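Local coordinates for protein lysyl oxidase (PDB 1W7C) that probably oxidises primary amines, including peptidyl lysine, to aldehydes as a copper- and topaquinone-dependent amine oxidase, at residues A48-N53 / R218-W223; G171-A176 / D348-H353; T184-D189 / K212-G217. All coordinates share one frame; numbering follows the deposited sequence.

Contact 1. Residues A48-N53 / R218-W223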
ATOM      1  N   ALA A  48      23.821  -9.488 -41.940  1.00 22.93           N
ATOM      2  CA  ALA A  48      24.918  -9.688 -41.026  1.00 22.98           C
ATOM      3  C   ALA A  48      24.957 -11.104 -40.450  1.00 25.43           C
ATOM      4  O   ALA A  48      23.935 -11.781 -40.336  1.00 25.37           O
ATOM      5  CB  ALA A  48      24.850  -8.651 -39.887  1.00 23.15           C
ATOM      6  N   ASP A  49      26.158 -11.533 -40.089  1.00 23.85           N
ATOM      7  CA  ASP A  49      26.366 -12.755 -39.323  1.00 25.41           C
ATOM      8  C   ASP A  49      27.451 -12.496 -38.269  1.00 23.12           C
ATOM      9  O   ASP A  49      27.852 -11.356 -38.069  1.00 22.73           O
ATOM     10  CB  ASP A  49      26.665 -13.955 -40.260  1.00 27.26           C
ATOM     11  CG  ASP A  49      27.964 -13.831 -41.023  1.00 30.85           C
ATOM     12  OD1 ASP A  49      28.899 -13.122 -40.603  1.00 25.69           O
ATOM     13  OD2 ASP A  49      28.149 -14.479 -42.065  1.00 44.56           O
ATOM     14  N   PHE A  50      27.919 -13.546 -37.597  1.00 21.84           N
ATOM     15  CA  PHE A  50      28.871 -13.392 -36.501  1.00 21.11           C
ATOM     16  C   PHE A  50      30.254 -12.883 -36.943  1.00 21.74           C
ATOM     17  O   PHE A  50      31.109 -12.587 -36.094  1.00 22.31           O
ATOM     18  CB  PHE A  50      29.081 -14.732 -35.773  1.00 22.59           C
ATOM     19  CG  PHE A  50      27.860 -15.296 -35.065  1.00 21.17           C
ATOM     20  CD1 PHE A  50      27.705 -16.675 -34.996  1.00 22.07           C
ATOM     21  CD2 PHE A  50      26.921 -14.500 -34.415  1.00 21.40           C
ATOM     22  CE1 PHE A  50      26.628 -17.254 -34.330  1.00 22.26           C
ATOM     23  CE2 PHE A  50      25.833 -15.068 -33.745  1.00 20.66           C
ATOM     24  CZ  PHE A  50      25.708 -16.447 -33.676  1.00 21.89           C
ATOM     25  N   PHE A  51      30.481 -12.794 -38.252  1.00 22.79           N
ATOM     26  CA  PHE A  51      31.770 -12.367 -38.778  1.00 27.27           C
ATOM     27  C   PHE A  51      31.696 -10.984 -39.421  1.00 24.23           C
ATOM     28  O   PHE A  51      32.704 -10.451 -39.903  1.00 26.64           O
ATOM     29  CB  PHE A  51      32.291 -13.422 -39.753  1.00 23.48           C
ATOM     30  CG  PHE A  51      32.498 -14.760 -39.104  1.00 24.12           C
ATOM     31  CD1 PHE A  51      31.497 -15.723 -39.160  1.00 28.17           C
ATOM     32  CD2 PHE A  51      33.648 -15.029 -38.355  1.00 23.79           C
ATOM     33  CE1 PHE A  51      31.654 -16.950 -38.548  1.00 25.36           C
ATOM     34  CE2 PHE A  51      33.804 -16.248 -37.708  1.00 25.84           C
ATOM     35  CZ  PHE A  51      32.813 -17.217 -37.811  1.00 24.33           C
ATOM     36  N   SER A  52      30.487 -10.407 -39.416  1.00 21.62           N
ATOM     37  CA  SER A  52      30.265  -9.037 -39.861  1.00 21.60           C
ATOM     38  C   SER A  52      30.513  -8.041 -38.745  1.00 21.78           C
ATOM     39  O   SER A  52      30.645  -8.416 -37.580  1.00 21.49           O
ATOM     40  CB  SER A  52      28.807  -8.829 -40.298  1.00 22.94           C
ATOM     41  OG  SER A  52      28.312  -9.819 -41.156  1.00 25.21           O
ATOM     42  N   ASN A  53      30.523  -6.764 -39.108  1.00 20.45           N
ATOM     43  CA  ASN A  53      30.350  -5.683 -38.135  1.00 22.47           C
ATOM     44  C   ASN A  53      29.001  -5.068 -38.372  1.00 20.01           C
ATOM     45  O   ASN A  53      28.607  -4.880 -39.522  1.00 21.93           O
ATOM     46  CB  ASN A  53      31.389  -4.570 -38.297  1.00 20.64           C
ATOM     47  CG  ASN A  53      32.801  -5.084 -38.446  1.00 21.97           C
ATOM     48  OD1 ASN A  53      33.222  -6.006 -37.753  1.00 21.11           O
ATOM     49  ND2 ASN A  53      33.570  -4.445 -39.339  1.00 22.24           N
ATOM     50  N   ARG A 218      31.877 -18.953 -32.742  1.00 22.19           N
ATOM     51  CA  ARG A 218      31.166 -18.265 -33.815  1.00 22.15           C
ATOM     52  C   ARG A 218      30.840 -19.160 -35.010  1.00 23.17           C
ATOM     53  O   ARG A 218      30.164 -18.729 -35.915  1.00 23.90           O
ATOM     54  CB  ARG A 218      32.011 -17.082 -34.300  1.00 24.82           C
ATOM     55  CG  ARG A 218      32.156 -15.985 -33.269  1.00 23.90           C
ATOM     56  CD  ARG A 218      32.713 -14.700 -33.835  1.00 22.64           C
ATOM     57  NE  ARG A 218      34.081 -14.848 -34.346  1.00 24.14           N
ATOM     58  CZ  ARG A 218      34.671 -13.974 -35.139  1.00 23.00           C
ATOM     59  NH1 ARG A 218      34.010 -12.896 -35.553  1.00 26.40           N
ATOM     60  NH2 ARG A 218      35.931 -14.158 -35.514  1.00 23.27           N
ATOM     61  N   ASP A 219      31.353 -20.392 -35.008  1.00 22.78           N
ATOM     62  CA  ASP A 219      31.100 -21.358 -36.078  1.00 22.68           C
ATOM     63  C   ASP A 219      30.001 -22.329 -35.660  1.00 25.11           C
ATOM     64  O   ASP A 219      30.229 -23.275 -34.883  1.00 22.85           O
ATOM     65  CB  ASP A 219      32.400 -22.088 -36.397  1.00 20.75           C
ATOM     66  CG  ASP A 219      32.264 -23.098 -37.494  1.00 25.54           C
ATOM     67  OD1 ASP A 219      31.167 -23.241 -38.088  1.00 27.85           O
ATOM     68  OD2 ASP A 219      33.239 -23.797 -37.827  1.00 29.33           O
ATOM     69  N   VAL A 220      28.796 -22.076 -36.144  1.00 24.89           N
ATOM     70  CA  VAL A 220      27.639 -22.865 -35.721  1.00 23.13           C
ATOM     71  C   VAL A 220      27.714 -24.328 -36.159  1.00 23.48           C
ATOM     72  O   VAL A 220      27.037 -25.166 -35.586  1.00 25.81           O
ATOM     73  CB  VAL A 220      26.303 -22.250 -36.193  1.00 23.47           C
ATOM     74  CG1 VAL A 220      26.143 -20.844 -35.651  1.00 24.50           C
ATOM     75  CG2 VAL A 220      26.186 -22.262 -37.715  1.00 25.76           C
ATOM     76  N   SER A 221      28.534 -24.641 -37.170  1.00 23.61           N
ATOM     77  CA  SER A 221      28.722 -26.033 -37.565  1.00 27.62           C
ATOM     78  C   SER A 221      29.306 -26.873 -36.435  1.00 25.09           C
ATOM     79  O   SER A 221      29.197 -28.090 -36.468  1.00 28.23           O
ATOM     80  CB  SER A 221      29.603 -26.136 -38.831  1.00 24.01           C
ATOM     81  OG  SER A 221      30.962 -25.891 -38.537  1.00 25.06           O
ATOM     82  N   GLN A 222      29.913 -26.233 -35.437  1.00 24.06           N
ATOM     83  CA  GLN A 222      30.501 -26.953 -34.303  1.00 27.08           C
ATOM     84  C   GLN A 222      29.557 -27.046 -33.114  1.00 24.09           C
ATOM     85  O   GLN A 222      29.845 -27.765 -32.155  1.00 28.28           O
ATOM     86  CB  GLN A 222      31.806 -26.280 -33.853  1.00 30.27           C
ATOM     87  CG  GLN A 222      32.871 -26.151 -34.953  1.00 37.20           C
ATOM     88  CD  GLN A 222      33.255 -27.479 -35.548  1.00 47.86           C
ATOM     89  OE1 GLN A 222      33.829 -28.326 -34.859  1.00 58.82           O
ATOM     90  NE2 GLN A 222      32.937 -27.678 -36.827  1.00 73.16           N
ATOM     91  N   TRP A 223      28.428 -26.345 -33.177  1.00 25.80           N
ATOM     92  CA  TRP A 223      27.442 -26.409 -32.102  1.00 23.42           C
ATOM     93  C   TRP A 223      26.821 -27.802 -32.086  1.00 23.85           C
ATOM     94  O   TRP A 223      26.669 -28.434 -33.135  1.00 24.96           O
ATOM     95  CB  TRP A 223      26.365 -25.359 -32.301  1.00 22.50           C
ATOM     96  CG  TRP A 223      26.843 -23.946 -32.138  1.00 21.48           C
ATOM     97  CD1 TRP A 223      28.136 -23.506 -31.980  1.00 21.44           C
ATOM     98  CD2 TRP A 223      26.026 -22.773 -32.133  1.00 21.17           C
ATOM     99  NE1 TRP A 223      28.157 -22.140 -31.856  1.00 22.04           N
ATOM    100  CE2 TRP A 223      26.874 -21.666 -31.922  1.00 21.32           C
ATOM    101  CE3 TRP A 223      24.652 -22.550 -32.238  1.00 22.18           C
ATOM    102  CZ2 TRP A 223      26.395 -20.373 -31.857  1.00 20.29           C
ATOM    103  CZ3 TRP A 223      24.185 -21.275 -32.172  1.00 20.70           C
ATOM    104  CH2 TRP A 223      25.050 -20.203 -31.970  1.00 22.00           C
TER
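Phe51 and Phe50, neighbours in a tight turn, meet Arg218 in different ways: the first lies against its charged group, the second receives its hydrogen bond. Phe51 CD2 sits over the centre of one guanidinium face, 3.5 Å from Arg218 CZ, with the two planes 45° apart, so the pair is tilted rather than stacked flat. A bend of the arginine chain at chi3 (-64°) places NE close to Phe51 CE2. The far end of the same ring touches the arginine stem, Phe51 CZ lying 3.6 Å from Arg218 CB. An apolar stem with a flat cationic end suits this place, since an aromatic ring can pack on both.

The polar link is Arg218 NH1 to Phe50 O, 3.0 Å long and bent to 140° at the hydrogen. NH1 also donates to Gly90 O and NH2 to Gly92 O, so one guanidinium holds three backbone carbonyls; Phe50 O is hydrogen-bonded to Tyr88 OH as well.

Phe50 stands at the second position of a type I beta turn running from Asp49 to Ser52. An Asx turn lies within it, Phe51 N donating to Asp49 OD1 at 2.9 Å. In this way the connection between helix 26-39 and strand 53-61 docks on the loop that joins strands 209-214 and 224-230.

Apolar packing is carried by the Phe50 ring. Its CE1 lies 3.9 Å from Val220 CG1 and 4.0 Å from Trp223 CZ2, the two aromatic side chains meeting tip to tip. Arg218 O sits at the Phe50 ring edge, in its plane, 3.3 Å from CD1.

Contact 2. Residues G171-A176 / D348-H353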
ATOM      1  N   GLY A 171       6.494 -24.913 -30.328  1.00 20.67           N
ATOM      2  CA  GLY A 171       7.596 -24.002 -30.502  1.00 20.90           C
ATOM      3  C   GLY A 171       8.653 -24.272 -29.455  1.00 21.52           C
ATOM      4  O   GLY A 171       8.387 -24.285 -28.245  1.00 21.23           O
ATOM      5  N   CYS A 172       9.876 -24.483 -29.917  1.00 22.67           N
ATOM      6  CA  CYS A 172      10.978 -24.821 -29.034  1.00 22.55           C
ATOM      7  C   CYS A 172      11.923 -23.629 -28.983  1.00 21.19           C
ATOM      8  O   CYS A 172      12.103 -22.915 -29.988  1.00 22.76           O
ATOM      9  CB  CYS A 172      11.662 -26.113 -29.523  1.00 24.08           C
ATOM     10  SG  CYS A 172      10.469 -27.501 -29.687  1.00 26.67           S
ATOM     11  N   HIS A 173      12.486 -23.397 -27.807  1.00 19.31           N
ATOM     12  CA  HIS A 173      13.189 -22.151 -27.493  1.00 20.22           C
ATOM     13  C   HIS A 173      14.114 -22.348 -26.277  1.00 18.57           C
ATOM     14  O   HIS A 173      14.080 -23.375 -25.610  1.00 20.46           O
ATOM     15  CB  HIS A 173      12.176 -21.031 -27.223  1.00 20.32           C
ATOM     16  CG  HIS A 173      11.195 -21.367 -26.152  1.00 21.76           C
ATOM     17  ND1 HIS A 173      11.257 -20.821 -24.896  1.00 26.19           N
ATOM     18  CD2 HIS A 173      10.141 -22.217 -26.142  1.00 25.41           C
ATOM     19  CE1 HIS A 173      10.290 -21.325 -24.147  1.00 28.34           C
ATOM     20  NE2 HIS A 173       9.601 -22.178 -24.878  1.00 24.44           N
ATOM     21  N   SER A 174      14.975 -21.366 -26.058  1.00 19.22           N
ATOM     22  CA  SER A 174      16.132 -21.469 -25.181  1.00 19.22           C
ATOM     23  C   SER A 174      15.939 -20.638 -23.903  1.00 17.72           C
ATOM     24  O   SER A 174      15.382 -19.540 -23.927  1.00 18.30           O
ATOM     25  CB  SER A 174      17.368 -20.967 -25.941  1.00 22.15           C
ATOM     26  OG  SER A 174      17.654 -21.783 -27.060  1.00 23.74           O
ATOM     27  N   ALA A 175      16.482 -21.144 -22.802  1.00 17.83           N
ATOM     28  CA  ALA A 175      16.440 -20.483 -21.489  1.00 18.07           C
ATOM     29  C   ALA A 175      17.432 -19.330 -21.446  1.00 15.88           C
ATOM     30  O   ALA A 175      18.480 -19.363 -22.103  1.00 17.77           O
ATOM     31  CB  ALA A 175      16.751 -21.465 -20.399  1.00 18.14           C
ATOM     32  N   ALA A 176      17.065 -18.293 -20.703  1.00 17.19           N
ATOM     33  CA  ALA A 176      17.923 -17.124 -20.518  1.00 16.15           C
ATOM     34  C   ALA A 176      18.199 -16.953 -19.033  1.00 15.59           C
ATOM     35  O   ALA A 176      17.259 -16.981 -18.218  1.00 16.09           O
ATOM     36  CB  ALA A 176      17.246 -15.884 -21.059  1.00 16.63           C
ATOM     37  N   ASP A 348      12.736 -28.281 -12.906  1.00 18.42           N
ATOM     38  CA  ASP A 348      13.032 -28.550 -14.317  1.00 18.80           C
ATOM     39  C   ASP A 348      14.128 -27.650 -14.848  1.00 18.31           C
ATOM     40  O   ASP A 348      14.395 -26.590 -14.282  1.00 18.05           O
ATOM     41  CB  ASP A 348      11.733 -28.577 -15.159  1.00 18.88           C
ATOM     42  CG  ASP A 348      11.270 -27.243 -15.640  1.00 18.09           C
ATOM     43  OD1 ASP A 348      10.014 -27.068 -15.646  1.00 18.11           O
ATOM     44  OD2 ASP A 348      12.031 -26.385 -16.128  1.00 18.61           O
ATOM     45  N   PRO A 349      14.842 -28.105 -15.877  1.00 17.82           N
ATOM     46  CA  PRO A 349      16.030 -27.379 -16.332  1.00 18.86           C
ATOM     47  C   PRO A 349      15.739 -26.167 -17.224  1.00 18.05           C
ATOM     48  O   PRO A 349      16.690 -25.516 -17.690  1.00 20.09           O
ATOM     49  CB  PRO A 349      16.801 -28.429 -17.108  1.00 22.57           C
ATOM     50  CG  PRO A 349      15.738 -29.324 -17.647  1.00 21.76           C
ATOM     51  CD  PRO A 349      14.688 -29.393 -16.580  1.00 20.96           C
ATOM     52  N   PHE A 350      14.479 -25.872 -17.505  1.00 17.82           N
ATOM     53  CA  PHE A 350      14.157 -24.609 -18.162  1.00 17.59           C
ATOM     54  C   PHE A 350      13.909 -23.528 -17.130  1.00 17.49           C
ATOM     55  O   PHE A 350      14.621 -22.503 -17.100  1.00 17.58           O
ATOM     56  CB  PHE A 350      12.991 -24.731 -19.115  1.00 18.84           C
ATOM     57  CG  PHE A 350      12.819 -23.514 -19.989  1.00 18.51           C
ATOM     58  CD1 PHE A 350      13.523 -23.385 -21.190  1.00 18.49           C
ATOM     59  CD2 PHE A 350      11.985 -22.484 -19.616  1.00 19.85           C
ATOM     60  CE1 PHE A 350      13.367 -22.269 -21.991  1.00 18.44           C
ATOM     61  CE2 PHE A 350      11.864 -21.365 -20.417  1.00 18.20           C
ATOM     62  CZ  PHE A 350      12.548 -21.270 -21.604  1.00 19.64           C
ATOM     63  N   ASN A 351      12.913 -23.732 -16.284  1.00 17.06           N
ATOM     64  CA  ASN A 351      12.570 -22.700 -15.308  1.00 16.09           C
ATOM     65  C   ASN A 351      13.691 -22.507 -14.290  1.00 16.78           C
ATOM     66  O   ASN A 351      13.970 -21.387 -13.893  1.00 16.44           O
ATOM     67  CB  ASN A 351      11.219 -22.969 -14.658  1.00 16.46           C
ATOM     68  CG  ASN A 351      10.042 -22.663 -15.586  1.00 18.24           C
ATOM     69  OD1 ASN A 351      10.207 -22.297 -16.748  1.00 19.04           O
ATOM     70  ND2 ASN A 351       8.846 -22.784 -15.058  1.00 27.19           N
ATOM     71  N   GLN A 352      14.396 -23.573 -13.907  1.00 15.78           N
ATOM     72  CA  GLN A 352      15.462 -23.415 -12.918  1.00 15.68           C
ATOM     73  C   GLN A 352      16.641 -22.580 -13.480  1.00 17.02           C
ATOM     74  O   GLN A 352      17.383 -21.994 -12.705  1.00 19.32           O
ATOM     75  CB  GLN A 352      15.917 -24.765 -12.362  1.00 17.21           C
ATOM     76  CG  GLN A 352      17.097 -24.713 -11.397  1.00 17.57           C
ATOM     77  CD  GLN A 352      16.888 -23.775 -10.194  1.00 15.89           C
ATOM     78  OE1 GLN A 352      15.784 -23.630  -9.666  1.00 16.63           O
ATOM     79  NE2 GLN A 352      17.971 -23.136  -9.774  1.00 17.47           N
ATOM     80  N   HIS A 353      16.769 -22.511 -14.814  1.00 16.02           N
ATOM     81  CA  HIS A 353      17.783 -21.725 -15.497  1.00 15.82           C
ATOM     82  C   HIS A 353      17.257 -20.403 -16.042  1.00 15.61           C
ATOM     83  O   HIS A 353      17.915 -19.771 -16.850  1.00 18.33           O
ATOM     84  CB  HIS A 353      18.428 -22.560 -16.606  1.00 17.72           C
ATOM     85  CG  HIS A 353      19.257 -23.692 -16.078  1.00 17.85           C
ATOM     86  ND1 HIS A 353      18.934 -25.018 -16.286  1.00 18.24           N
ATOM     87  CD2 HIS A 353      20.361 -23.688 -15.287  1.00 18.69           C
ATOM     88  CE1 HIS A 353      19.829 -25.779 -15.674  1.00 18.94           C
ATOM     89  NE2 HIS A 353      20.713 -25.000 -15.073  1.00 19.75           N
TER
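The Phe350 ring has Ala175 CB over one face, 4.2 Å from the ring centre and 28° off the normal, a CH-pi contact. Asn351 OD1 lies at its edge, in the ring plane. His173 meets Phe350 obliquely: His173 CE1 is 3.4 Å from Phe350 CZ, the ring planes are 74° apart and the side chains cross at about a right angle. At the imidazole's own edge, in plane, lies Gly171 O, and His173 NE2 is hydrogen-bonded to Asn194 OD1.

Phe350 CG is anti to the backbone N (chi1 -169°), and the ring beyond it reaches strand 170-180; its CE1 approaches Ala175 N to 3.4 Å. The small methyl of Ala175 lets the ring come this close to the backbone. An alanine in place of Phe350 would probably open a gap against the Ala175 methyl and leave the His173 ring without its aromatic neighbour.

Asp348 OD2 fixes the loop by accepting from Phe350 N and, at 2.8 Å, from Asn351 N. The imidazole of His353 turns back to Pro349 O, with ND1 donating at 2.7 Å in the ring plane. Its other nitrogen, NE2, is hydrogen-bonded to Tyr527 OH of the second subunit.

An Asx turn thus presents one aromatic side chain to strand 170-180, outermost within this chain in the five-stranded antiparallel sheet, joining that sheet to the copper amine oxidase enzyme domain at the dimer interface.

Contact 3. Residues T184-D189 / K212-G217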
ATOM      1  N   THR A 184      36.359 -23.228 -18.575  1.00 29.27           N
ATOM      2  CA  THR A 184      36.534 -24.120 -19.727  1.00 29.88           C
ATOM      3  C   THR A 184      36.389 -23.440 -21.091  1.00 34.98           C
ATOM      4  O   THR A 184      36.786 -24.006 -22.108  1.00 32.95           O
ATOM      5  CB  THR A 184      35.518 -25.269 -19.664  1.00 32.82           C
ATOM      6  OG1 THR A 184      34.202 -24.742 -19.813  1.00 29.44           O
ATOM      7  CG2 THR A 184      35.504 -25.946 -18.287  1.00 38.26           C
ATOM      8  N   GLY A 185      35.812 -22.241 -21.111  1.00 25.22           N
ATOM      9  CA  GLY A 185      35.453 -21.554 -22.345  1.00 24.10           C
ATOM     10  C   GLY A 185      34.137 -21.949 -22.997  1.00 22.87           C
ATOM     11  O   GLY A 185      33.710 -21.335 -23.959  1.00 25.52           O
ATOM     12  N   ALA A 186      33.513 -23.007 -22.506  1.00 21.43           N
ATOM     13  CA  ALA A 186      32.257 -23.497 -23.067  1.00 23.49           C
ATOM     14  C   ALA A 186      31.069 -22.616 -22.746  1.00 18.76           C
ATOM     15  O   ALA A 186      30.959 -22.083 -21.651  1.00 23.15           O
ATOM     16  CB  ALA A 186      31.989 -24.919 -22.566  1.00 27.41           C
ATOM     17  N   THR A 187      30.152 -22.527 -23.705  1.00 19.41           N
ATOM     18  CA  THR A 187      28.875 -21.872 -23.545  1.00 18.44           C
ATOM     19  C   THR A 187      27.796 -22.862 -23.880  1.00 18.66           C
ATOM     20  O   THR A 187      27.733 -23.368 -24.999  1.00 20.05           O
ATOM     21  CB  THR A 187      28.792 -20.649 -24.461  1.00 19.53           C
ATOM     22  OG1 THR A 187      29.905 -19.788 -24.169  1.00 20.80           O
ATOM     23  CG2 THR A 187      27.467 -19.845 -24.260  1.00 21.21           C
ATOM     24  N   VAL A 188      26.943 -23.125 -22.894  1.00 18.61           N
ATOM     25  CA  VAL A 188      25.809 -24.020 -23.064  1.00 18.73           C
ATOM     26  C   VAL A 188      24.501 -23.304 -22.761  1.00 18.71           C
ATOM     27  O   VAL A 188      24.476 -22.181 -22.269  1.00 18.42           O
ATOM     28  CB  VAL A 188      25.964 -25.305 -22.216  1.00 22.12           C
ATOM     29  CG1 VAL A 188      27.277 -25.974 -22.520  1.00 23.61           C
ATOM     30  CG2 VAL A 188      25.854 -24.978 -20.721  1.00 19.71           C
ATOM     31  N   ASP A 189      23.409 -23.968 -23.086  1.00 18.75           N
ATOM     32  CA  ASP A 189      22.093 -23.387 -22.869  1.00 18.08           C
ATOM     33  C   ASP A 189      21.068 -24.520 -22.830  1.00 18.64           C
ATOM     34  O   ASP A 189      21.233 -25.536 -23.509  1.00 21.37           O
ATOM     35  CB  ASP A 189      21.809 -22.378 -24.015  1.00 18.30           C
ATOM     36  CG  ASP A 189      20.718 -21.383 -23.724  1.00 18.49           C
ATOM     37  OD1 ASP A 189      20.202 -21.315 -22.569  1.00 18.09           O
ATOM     38  OD2 ASP A 189      20.339 -20.568 -24.610  1.00 19.03           O
ATOM     39  N   LYS A 212      19.504 -29.568 -23.890  1.00 20.65           N
ATOM     40  CA  LYS A 212      20.708 -28.831 -23.540  1.00 19.97           C
ATOM     41  C   LYS A 212      21.645 -28.896 -24.717  1.00 20.11           C
ATOM     42  O   LYS A 212      21.857 -29.966 -25.279  1.00 21.82           O
ATOM     43  CB  LYS A 212      21.388 -29.418 -22.309  1.00 22.05           C
ATOM     44  CG  LYS A 212      22.580 -28.602 -21.796  1.00 21.26           C
ATOM     45  CD  LYS A 212      23.373 -29.375 -20.751  1.00 21.63           C
ATOM     46  CE  LYS A 212      24.541 -28.577 -20.227  1.00 21.50           C
ATOM     47  NZ  LYS A 212      25.412 -29.328 -19.277  1.00 25.00           N
ATOM     48  N   PHE A 213      22.217 -27.756 -25.083  1.00 20.85           N
ATOM     49  CA  PHE A 213      23.141 -27.683 -26.208  1.00 21.42           C
ATOM     50  C   PHE A 213      24.366 -26.841 -25.898  1.00 21.37           C
ATOM     51  O   PHE A 213      24.362 -26.013 -25.005  1.00 20.89           O
ATOM     52  CB  PHE A 213      22.443 -27.214 -27.497  1.00 20.27           C
ATOM     53  CG  PHE A 213      21.799 -25.850 -27.407  1.00 21.28           C
ATOM     54  CD1 PHE A 213      22.444 -24.740 -27.908  1.00 24.03           C
ATOM     55  CD2 PHE A 213      20.517 -25.684 -26.856  1.00 20.82           C
ATOM     56  CE1 PHE A 213      21.833 -23.497 -27.875  1.00 20.37           C
ATOM     57  CE2 PHE A 213      19.908 -24.431 -26.809  1.00 21.38           C
ATOM     58  CZ  PHE A 213      20.567 -23.343 -27.313  1.00 20.22           C
ATOM     59  N   ASP A 214      25.439 -27.166 -26.595  1.00 21.54           N
ATOM     60  CA  ASP A 214      26.682 -26.427 -26.574  1.00 19.67           C
ATOM     61  C   ASP A 214      26.692 -25.521 -27.804  1.00 21.99           C
ATOM     62  O   ASP A 214      26.565 -25.990 -28.954  1.00 23.28           O
ATOM     63  CB  ASP A 214      27.867 -27.381 -26.631  1.00 24.41           C
ATOM     64  CG  ASP A 214      29.170 -26.667 -26.477  1.00 29.89           C
ATOM     65  OD1 ASP A 214      29.458 -25.806 -27.295  1.00 29.11           O
ATOM     66  OD2 ASP A 214      29.995 -26.940 -25.589  1.00 43.27           O
ATOM     67  N   MET A 215      26.794 -24.220 -27.563  1.00 20.22           N
ATOM     68  CA  MET A 215      26.807 -23.199 -28.614  1.00 20.19           C
ATOM     69  C   MET A 215      28.091 -22.367 -28.530  1.00 20.17           C
ATOM     70  O   MET A 215      28.078 -21.157 -28.793  1.00 21.11           O
ATOM     71  CB  MET A 215      25.551 -22.308 -28.499  1.00 20.29           C
ATOM     72  CG  MET A 215      25.334 -21.738 -27.110  1.00 20.35           C
ATOM     73  SD  MET A 215      24.072 -20.446 -27.041  1.00 20.37           S
ATOM     74  CE  MET A 215      24.851 -19.158 -28.029  1.00 20.06           C
ATOM     75  N   THR A 216      29.209 -23.033 -28.232  1.00 21.18           N
ATOM     76  CA  THR A 216      30.502 -22.346 -28.087  1.00 21.69           C
ATOM     77  C   THR A 216      31.034 -21.901 -29.447  1.00 23.04           C
ATOM     78  O   THR A 216      31.024 -22.658 -30.405  1.00 22.23           O
ATOM     79  CB  THR A 216      31.526 -23.271 -27.434  1.00 21.68           C
ATOM     80  OG1 THR A 216      31.012 -23.779 -26.191  1.00 21.81           O
ATOM     81  CG2 THR A 216      32.823 -22.505 -27.058  1.00 25.49           C
ATOM     82  N   GLY A 217      31.480 -20.654 -29.512  1.00 19.97           N
ATOM     83  CA  GLY A 217      32.194 -20.132 -30.664  1.00 22.86           C
ATOM     84  C   GLY A 217      31.275 -19.601 -31.747  1.00 22.09           C
ATOM     85  O   GLY A 217      30.068 -19.813 -31.720  1.00 22.55           O
TER
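Two neighbouring strands of a five-stranded antiparallel sheet, 187-195 and 209-214, pair here and bond on into a turn. Asp189 and Phe213 form a hydrogen-bonded pair, with Asp189 N to Phe213 O at 3.0 Å and Phe213 N to Asp189 O at 2.9 Å. Val188 and Asp214 make the next, non-hydrogen-bonded pair, and Met215 N donates to Thr187 O. Beyond it a side chain replaces the backbone: Thr187 N gives a nearly straight bond (2.9 Å, 172°) to Thr216 OG1. That hydroxyl donates to Asp214 OD1 at 2.8 Å, and Thr216 N reaches the same oxygen from the same face, closing an Asx turn.

On the face shared by Asp189 and Phe213, Phe213 CG sits between its backbone N and carbonyl carbon (chi1 60°), and Asp189 CB lies over the ring, 4.1 Å from its centre. On the Val188 face the extended Lys212 chain brings its CE 3.9 Å from Val188 CG2.

Asp189 OD2 forms a salt bridge with Lys142 of helix 136-150, which would probably favour the ionised form. Threonine suits the place of Thr216: the hydroxyl accepts across the contact and donates within its own segment, while methyl CG2 packs on Gly185 O.

In the fold
All three contacts lie around the five-stranded sheet. Contact 3 is the pairing within it; its centre is about 14 Å from that of contact 1 and about 15 Å from that of contact 2, the centres of contacts 1 and 2 being about 23 Å apart. Trp223 of contact 1 joins contact 3 through a probable hydrogen bond, Trp223 NE1 to Gly217 O at 3.0 Å. Contacts 2 and 3 are joined through strands 170-180 and 187-195, neighbours in the sheet, and Ser174 packs on Asp189 and Phe213. Contact 2 lies nearest the catalytic centre: the Phe350 side chain is about 14 Å from the copper ion, and that of Ala176 about 9 Å from that of Asp358, the predicted proton acceptor.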